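Putative lipoprotein (Bacteroides fragilis, PDB 4GBS) probably binds haem or a related ligand at the cell surface, as a lipoprotein of the HmuY family. Local coordinates at residues A[63-66]-A[67-70]. Residues are numbered along the deposited sequence; the frame is centred on the assembly and turned at random.
Sequences DDPD and TWDL
Trp68 folds its indole back over Asp64 and Pro65 at the bend of the loop that leads from strand 51-54 into strand 70-73 of the four-stranded antiparallel sheet of this HmuY-family protein; the loop enters that strand through a classic beta bulge, Asp69 and Leu70 opposite Ile45. Pro65 makes the apolar side-chain contact, its CG 3.8 Å from CD1 of Trp68, the two side chains crossing at about a right angle. A proline suits the bend, since its closed ring fixes phi near -69° and offers compact hydrocarbon to the indole. The Trp68 side chain reaches back because CG sits between the backbone N and the carbonyl carbon (chi1 54°). Tryptophan suits this buried place because its broad, flat ring spans both neighbours; it also packs edge-to-face with Tyr44.

Asp64 approaches obliquely and adds its methylene, with CB 3.7 Å from Trp68 NE1. Its carboxylate, tilted 53° from the indole, meets the benzene part, OD2 lying 3.7 Å from Trp68 CZ2. Aspartate fits here because OD1 accepts a hydrogen bond from the hydroxyl of Tyr44 and forms a salt bridge with Lys78. On the pyrrole side of the indole, the carbonyl O of Pro65 lies near the ring plane, 3.3 Å from Trp68 CD1.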
ATOM      1  N   ASP A  63      -4.098   8.821 -14.144  1.00 82.50           N
ATOM      2  CA  ASP A  63      -4.393  10.211 -13.845  1.00 84.11           C
ATOM      3  C   ASP A  63      -4.271  10.420 -12.341  1.00 82.29           C
ATOM      4  O   ASP A  63      -5.267  10.327 -11.629  1.00 82.77           O
ATOM      5  CB  ASP A  63      -5.792  10.606 -14.364  1.00 90.72           C
ATOM      6  CG  ASP A  63      -6.202  12.043 -14.040  1.00109.21           C
ATOM      7  OD1 ASP A  63      -5.460  12.988 -14.439  1.00111.27           O
ATOM      8  OD2 ASP A  63      -7.270  12.227 -13.408  1.00117.25           O
ATOM      9  N   ASP A  64      -3.050  10.669 -11.850  1.00 74.93           N
ATOM     10  CA  ASP A  64      -2.793  10.877 -10.422  1.00 72.68           C
ATOM     11  C   ASP A  64      -3.388  12.190  -9.945  1.00 80.68           C
ATOM     12  O   ASP A  64      -3.254  13.199 -10.652  1.00 84.04           O
ATOM     13  CB  ASP A  64      -1.287  10.863 -10.117  1.00 71.65           C
ATOM     14  CG  ASP A  64      -0.579   9.585 -10.485  1.00 77.46           C
ATOM     15  OD1 ASP A  64      -1.215   8.519 -10.428  1.00 75.86           O
ATOM     16  OD2 ASP A  64       0.632   9.645 -10.780  1.00 86.88           O
ATOM     17  N   PRO A  65      -3.990  12.230  -8.737  1.00 76.02           N
ATOM     18  CA  PRO A  65      -4.511  13.509  -8.223  1.00 78.98           C
ATOM     19  C   PRO A  65      -3.367  14.466  -7.870  1.00 82.86           C
ATOM     20  O   PRO A  65      -2.194  14.067  -7.853  1.00 79.27           O
ATOM     21  CB  PRO A  65      -5.320  13.088  -6.984  1.00 80.54           C
ATOM     22  CG  PRO A  65      -4.711  11.829  -6.536  1.00 80.79           C
ATOM     23  CD  PRO A  65      -4.209  11.134  -7.772  1.00 75.16           C
ATOM     24  N   ASP A  66      -3.700  15.727  -7.595  1.00 85.10           N
ATOM     25  CA  ASP A  66      -2.706  16.760  -7.291  1.00 87.43           C
ATOM     26  C   ASP A  66      -1.877  16.385  -6.058  1.00 89.29           C
ATOM     27  O   ASP A  66      -0.667  16.603  -6.043  1.00 88.67           O
ATOM     28  CB  ASP A  66      -3.379  18.137  -7.080  1.00 94.99           C
ATOM     29  CG  ASP A  66      -4.080  18.733  -8.298  1.00117.27           C
ATOM     30  OD1 ASP A  66      -4.526  17.951  -9.177  1.00117.05           O
ATOM     31  OD2 ASP A  66      -4.217  19.988  -8.356  1.00131.55           O
ATOM     32  N   THR A  67      -2.512  15.778  -5.053  1.00 84.78           N
ATOM     33  CA  THR A  67      -1.839  15.464  -3.805  1.00 82.04           C
ATOM     34  C   THR A  67      -2.211  14.039  -3.364  1.00 80.89           C
ATOM     35  O   THR A  67      -3.356  13.613  -3.526  1.00 82.12           O
ATOM     36  CB  THR A  67      -2.234  16.551  -2.773  1.00 96.49           C
ATOM     37  OG1 THR A  67      -1.495  16.365  -1.575  1.00104.56           O
ATOM     38  CG2 THR A  67      -3.748  16.623  -2.488  1.00 92.92           C
ATOM     39  N   TRP A  68      -1.213  13.292  -2.855  1.00 72.17           N
ATOM     40  CA  TRP A  68      -1.304  11.902  -2.356  1.00 67.44           C
ATOM     41  C   TRP A  68       0.043  11.472  -1.774  1.00 68.55           C
ATOM     42  O   TRP A  68       1.084  12.027  -2.140  1.00 68.10           O
ATOM     43  CB  TRP A  68      -1.767  10.907  -3.447  1.00 63.66           C
ATOM     44  CG  TRP A  68      -0.948  10.939  -4.710  1.00 63.51           C
ATOM     45  CD1 TRP A  68      -0.977  11.896  -5.684  1.00 67.79           C
ATOM     46  CD2 TRP A  68      -0.065   9.911  -5.183  1.00 60.87           C
ATOM     47  NE1 TRP A  68      -0.098  11.577  -6.687  1.00 65.41           N
ATOM     48  CE2 TRP A  68       0.469  10.358  -6.415  1.00 64.55           C
ATOM     49  CE3 TRP A  68       0.377   8.684  -4.655  1.00 59.82           C
ATOM     50  CZ2 TRP A  68       1.408   9.611  -7.139  1.00 62.22           C
ATOM     51  CZ3 TRP A  68       1.299   7.942  -5.374  1.00 60.05           C
ATOM     52  CH2 TRP A  68       1.810   8.408  -6.600  1.00 61.22           C
ATOM     53  N   ASP A  69       0.027  10.493  -0.872  1.00 63.54           N
ATOM     54  CA  ASP A  69       1.248   9.992  -0.242  1.00 62.00           C
ATOM     55  C   ASP A  69       1.593   8.590  -0.776  1.00 63.99           C
ATOM     56  O   ASP A  69       2.771   8.322  -1.058  1.00 65.59           O
ATOM     57  CB  ASP A  69       1.098   9.990   1.280  1.00 64.04           C
ATOM     58  CG  ASP A  69       0.962  11.390   1.822  1.00 75.93           C
ATOM     59  OD1 ASP A  69       1.576  12.312   1.248  1.00 81.53           O
ATOM     60  OD2 ASP A  69       0.239  11.571   2.808  1.00 82.53           O
ATOM     61  N   LEU A  70       0.581   7.726  -0.956  1.00 56.45           N
ATOM     62  CA  LEU A  70       0.774   6.398  -1.541  1.00 53.59           C
ATOM     63  C   LEU A  70      -0.500   5.975  -2.283  1.00 55.58           C
ATOM     64  O   LEU A  70      -1.549   6.616  -2.147  1.00 55.17           O
ATOM     65  CB  LEU A  70       1.199   5.316  -0.515  1.00 52.18           C
ATOM     66  CG  LEU A  70       0.214   4.872   0.575  1.00 55.12           C
ATOM     67  CD1 LEU A  70       0.535   3.457   1.036  1.00 53.82           C
ATOM     68  CD2 LEU A  70       0.152   5.879   1.733  1.00 53.90           C
TER